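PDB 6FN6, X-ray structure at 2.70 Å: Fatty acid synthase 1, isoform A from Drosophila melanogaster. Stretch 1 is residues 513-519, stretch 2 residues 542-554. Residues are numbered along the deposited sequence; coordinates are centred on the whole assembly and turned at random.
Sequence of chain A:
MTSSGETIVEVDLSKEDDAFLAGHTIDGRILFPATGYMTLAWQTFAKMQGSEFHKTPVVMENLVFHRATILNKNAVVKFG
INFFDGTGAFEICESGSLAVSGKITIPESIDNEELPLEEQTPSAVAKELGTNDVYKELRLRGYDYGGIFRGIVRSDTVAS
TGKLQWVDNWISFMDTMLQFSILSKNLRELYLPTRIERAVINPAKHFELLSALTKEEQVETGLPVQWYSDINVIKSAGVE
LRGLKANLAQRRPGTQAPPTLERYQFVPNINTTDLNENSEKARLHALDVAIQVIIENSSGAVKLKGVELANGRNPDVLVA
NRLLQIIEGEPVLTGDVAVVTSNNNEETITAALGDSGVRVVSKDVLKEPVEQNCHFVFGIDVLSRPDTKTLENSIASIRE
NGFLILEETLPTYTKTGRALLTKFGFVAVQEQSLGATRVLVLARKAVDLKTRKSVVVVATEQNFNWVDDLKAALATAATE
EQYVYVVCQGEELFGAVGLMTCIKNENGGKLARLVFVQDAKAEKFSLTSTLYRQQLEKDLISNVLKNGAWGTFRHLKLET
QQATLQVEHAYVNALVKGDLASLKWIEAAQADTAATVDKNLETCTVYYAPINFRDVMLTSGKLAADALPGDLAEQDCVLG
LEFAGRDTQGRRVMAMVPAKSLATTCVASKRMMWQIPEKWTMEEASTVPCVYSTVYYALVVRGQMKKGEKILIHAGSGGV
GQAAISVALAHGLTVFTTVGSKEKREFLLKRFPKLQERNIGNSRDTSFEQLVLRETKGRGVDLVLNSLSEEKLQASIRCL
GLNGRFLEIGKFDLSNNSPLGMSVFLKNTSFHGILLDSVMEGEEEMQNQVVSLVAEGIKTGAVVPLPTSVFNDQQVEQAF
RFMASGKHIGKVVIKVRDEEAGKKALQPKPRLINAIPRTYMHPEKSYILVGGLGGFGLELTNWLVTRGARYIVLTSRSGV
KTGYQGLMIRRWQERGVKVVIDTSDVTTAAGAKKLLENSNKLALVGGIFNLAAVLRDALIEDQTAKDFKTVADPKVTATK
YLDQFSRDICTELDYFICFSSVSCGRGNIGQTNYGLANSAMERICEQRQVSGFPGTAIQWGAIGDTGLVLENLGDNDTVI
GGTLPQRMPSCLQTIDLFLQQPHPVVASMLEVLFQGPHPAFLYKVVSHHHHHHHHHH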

# COMPACT_ATOMS: atom_id res chain seq x y z
N ARG A 513 15.49 -66.19 46.41
CA ARG A 513 14.64 -66.92 45.47
C ARG A 513 13.18 -66.79 45.88
O ARG A 513 12.79 -67.24 46.96
CB ARG A 513 15.04 -68.40 45.40
CG ARG A 513 16.49 -68.66 45.05
CD ARG A 513 16.81 -68.28 43.61
NE ARG A 513 18.20 -68.58 43.27
CZ ARG A 513 19.23 -67.75 43.44
NH1 ARG A 513 19.04 -66.55 43.98
NH2 ARG A 513 20.45 -68.13 43.09
N LEU A 514 12.36 -66.20 45.01
CA LEU A 514 10.96 -65.95 45.33
C LEU A 514 10.07 -67.14 44.99
O LEU A 514 10.05 -67.62 43.85
CB LEU A 514 10.45 -64.71 44.58
CG LEU A 514 8.95 -64.42 44.69
CD1 LEU A 514 8.55 -64.22 46.15
CD2 LEU A 514 8.60 -63.20 43.87
N VAL A 515 9.33 -67.61 45.99
CA VAL A 515 8.37 -68.69 45.82
C VAL A 515 6.97 -68.14 46.08
O VAL A 515 6.54 -68.01 47.22
CB VAL A 515 8.69 -69.88 46.74
CG1 VAL A 515 7.73 -71.03 46.50
CG2 VAL A 515 10.13 -70.33 46.52
N PHE A 516 6.27 -67.80 45.00
CA PHE A 516 4.97 -67.14 45.09
C PHE A 516 3.83 -68.11 44.77
O PHE A 516 3.76 -68.66 43.67
CB PHE A 516 4.92 -65.94 44.13
CG PHE A 516 3.80 -64.99 44.40
CD1 PHE A 516 2.53 -65.22 43.90
CD2 PHE A 516 4.02 -63.84 45.14
CE1 PHE A 516 1.50 -64.34 44.15
CE2 PHE A 516 3.00 -62.95 45.39
CZ PHE A 516 1.73 -63.20 44.89
N VAL A 517 2.94 -68.32 45.74
CA VAL A 517 1.84 -69.26 45.57
C VAL A 517 0.51 -68.57 45.82
O VAL A 517 0.19 -68.20 46.95
CB VAL A 517 2.01 -70.47 46.51
CG1 VAL A 517 0.88 -71.47 46.32
CG2 VAL A 517 3.37 -71.14 46.29
N GLN A 518 -0.28 -68.41 44.76
CA GLN A 518 -1.57 -67.72 44.87
C GLN A 518 -2.55 -68.50 45.74
O GLN A 518 -3.11 -67.94 46.68
CB GLN A 518 -2.18 -67.51 43.48
CG GLN A 518 -1.35 -66.64 42.55
CD GLN A 518 -2.11 -66.23 41.31
OE1 GLN A 518 -3.25 -66.65 41.10
NE2 GLN A 518 -1.49 -65.40 40.48
N ASP A 519 -2.74 -69.77 45.43
CA ASP A 519 -3.71 -70.59 46.15
C ASP A 519 -3.19 -70.90 47.55
O ASP A 519 -2.12 -71.48 47.70
CB ASP A 519 -3.99 -71.88 45.38
CG ASP A 519 -5.29 -72.54 45.81
OD1 ASP A 519 -5.88 -72.07 46.81
OD2 ASP A 519 -5.71 -73.52 45.16
N SER A 542 12.39 -66.11 40.33
CA SER A 542 10.95 -65.89 40.36
C SER A 542 10.17 -67.17 40.06
O SER A 542 10.29 -67.74 38.97
CB SER A 542 10.56 -64.80 39.37
OG SER A 542 9.16 -64.58 39.37
N ASN A 543 9.36 -67.61 41.02
CA ASN A 543 8.55 -68.82 40.88
C ASN A 543 7.11 -68.55 41.30
O ASN A 543 6.83 -68.35 42.48
CB ASN A 543 9.14 -69.96 41.71
CG ASN A 543 10.58 -70.26 41.36
OD1 ASN A 543 10.86 -71.06 40.47
ND2 ASN A 543 11.51 -69.60 42.05
N VAL A 544 6.20 -68.55 40.33
CA VAL A 544 4.81 -68.23 40.59
C VAL A 544 3.92 -69.44 40.31
O VAL A 544 3.94 -69.98 39.20
CB VAL A 544 4.35 -67.02 39.76
CG1 VAL A 544 2.93 -66.62 40.12
CG2 VAL A 544 5.31 -65.85 39.94
N LEU A 545 3.15 -69.86 41.30
CA LEU A 545 2.22 -70.97 41.14
C LEU A 545 0.80 -70.48 40.96
O LEU A 545 0.22 -69.89 41.87
CB LEU A 545 2.31 -71.92 42.34
CG LEU A 545 1.51 -73.23 42.25
CD1 LEU A 545 1.93 -74.06 41.04
CD2 LEU A 545 1.68 -74.05 43.52
N LYS A 546 0.24 -70.70 39.77
CA LYS A 546 -1.12 -70.27 39.46
C LYS A 546 -1.90 -71.41 38.80
O LYS A 546 -1.61 -71.79 37.66
CB LYS A 546 -1.10 -69.03 38.56
CG LYS A 546 -2.47 -68.42 38.35
CD LYS A 546 -2.40 -67.17 37.48
CE LYS A 546 -3.78 -66.61 37.19
NZ LYS A 546 -3.74 -65.49 36.22
N ASN A 547 -2.88 -71.95 39.52
CA ASN A 547 -3.67 -73.08 39.03
C ASN A 547 -2.79 -74.26 38.66
O ASN A 547 -2.82 -74.74 37.52
CB ASN A 547 -4.52 -72.67 37.82
CG ASN A 547 -5.65 -71.74 38.19
OD1 ASN A 547 -6.67 -72.16 38.74
ND2 ASN A 547 -5.50 -70.46 37.87
N GLY A 548 -2.01 -74.75 39.62
CA GLY A 548 -1.26 -75.98 39.46
C GLY A 548 -0.04 -75.87 38.57
O GLY A 548 0.72 -76.84 38.44
N ALA A 549 0.17 -74.71 37.97
CA ALA A 549 1.28 -74.52 37.04
C ALA A 549 2.27 -73.47 37.53
O ALA A 549 1.88 -72.36 37.90
CB ALA A 549 0.76 -74.14 35.66
N TRP A 550 3.55 -73.83 37.53
CA TRP A 550 4.61 -72.88 37.84
C TRP A 550 4.85 -71.97 36.65
O TRP A 550 4.73 -72.40 35.50
CB TRP A 550 5.89 -73.62 38.22
CG TRP A 550 5.82 -74.31 39.54
CD1 TRP A 550 5.72 -75.65 39.77
CD2 TRP A 550 5.83 -73.68 40.84
NE1 TRP A 550 5.68 -75.90 41.12
CE2 TRP A 550 5.75 -74.71 41.80
CE3 TRP A 550 5.92 -72.36 41.27
CZ2 TRP A 550 5.74 -74.45 43.16
CZ3 TRP A 550 5.91 -72.10 42.63
CH2 TRP A 550 5.82 -73.15 43.56
N GLY A 551 5.20 -70.72 36.92
CA GLY A 551 5.48 -69.77 35.86
C GLY A 551 6.03 -68.45 36.36
O GLY A 551 6.43 -68.33 37.52
N THR A 552 6.03 -67.46 35.48
CA THR A 552 6.51 -66.13 35.81
C THR A 552 5.58 -65.08 35.21
O THR A 552 4.73 -65.40 34.39
CB THR A 552 7.93 -65.90 35.26
OG1 THR A 552 7.92 -65.99 33.83
CG2 THR A 552 8.90 -66.93 35.81
N PHE A 553 5.75 -63.84 35.65
CA PHE A 553 5.04 -62.72 35.04
C PHE A 553 5.95 -62.02 34.05
O PHE A 553 6.96 -61.44 34.42
CB PHE A 553 4.55 -61.74 36.11
CG PHE A 553 3.31 -62.19 36.81
CD1 PHE A 553 2.08 -62.10 36.18
CD2 PHE A 553 3.37 -62.71 38.09
CE1 PHE A 553 0.93 -62.51 36.82
CE2 PHE A 553 2.22 -63.13 38.74
CZ PHE A 553 1.00 -63.03 38.10
N ARG A 554 5.58 -62.09 32.77
CA ARG A 554 6.39 -61.51 31.71
C ARG A 554 5.64 -60.38 31.01
O ARG A 554 4.41 -60.39 30.93
CB ARG A 554 6.80 -62.58 30.70
CG ARG A 554 7.55 -63.76 31.31
CD ARG A 554 9.06 -63.55 31.33
NE ARG A 554 9.47 -62.42 32.16
CZ ARG A 554 9.84 -62.50 33.44
NH1 ARG A 554 9.86 -63.68 34.06
NH2 ARG A 554 10.20 -61.41 34.09

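This contact is a parallel pairing of two β-strands, 513-517 and the one beginning at Ser542, held by a ladder of backbone hydrogen bonds and padded by apolar side chains. The strand axes come within 4.7 Å and their directions differ by 12°. The register runs Leu514 with Ser542, Val515 with Asn543, Phe516 with Val544, and Val517 with Leu545.

The ladder alternates in the manner of parallel sheets. On the first strand, Phe516 uses both of its backbone polar groups: its N donates to Asn543 O at 2.6 Å, and its O accepts from Leu545 N at 2.7 Å. Both bonds are short and nearly straight. Gln518 N extends the ladder past the end of the first strand, donating to Leu545 O at 3.3 Å. At the other end, the bond from Asn543 N to Leu514 O is weak: the distance is 2.9 Å, but the angle at the hydrogen is 129°. The side chain of Asn543 reinforces this point, because its ND2 donates to the same Leu514 O at 3.0 Å with a better angle of 160°. Leu514 O thus accepts from both the backbone and the side chain of one residue. Phe516 O also receives a CA-H...O contact from Val544 CA, at 3.3 Å.

Side chains of paired residues lie on the same face of the sheet. Phe516 and Val544 share the face of Leu514 and Ser542, and Phe516 CD1 lies 4.1 Å from Val544 CG1. The other face carries Val515, Asn543, Val517 and Leu545. Here Val517 CG1 packs against Leu545 CD2 at 3.9 Å.

The second stretch then turns back on itself. A type I' turn from Lys546 to Ala549 reverses the chain, and Asn547 and Gly548 at its centre both have positive phi. Val544 and Gly551 pair across this hairpin: Val544 N donates to Gly551 O at 2.8 Å, and Gly551 N to Val544 O at 2.7 Å. Although the CA-to-CB bond of Trp550 points sideways, the end of its side chain comes nearer to the first strand. Its CH2 lies 4.1 Å from Val515 CG1 and 4.2 Å from Val517 CG2, so one ring atom touches both valines.

Gln518 closes the contact with its side chain. Its OE1 lies 3.4 Å from Lys546 CG, and its NE2 is 4.2 Å from Phe553 CZ, at the ring edge. Gln518 is poorly ordered, so these side-chain contacts are less certain than the ladder.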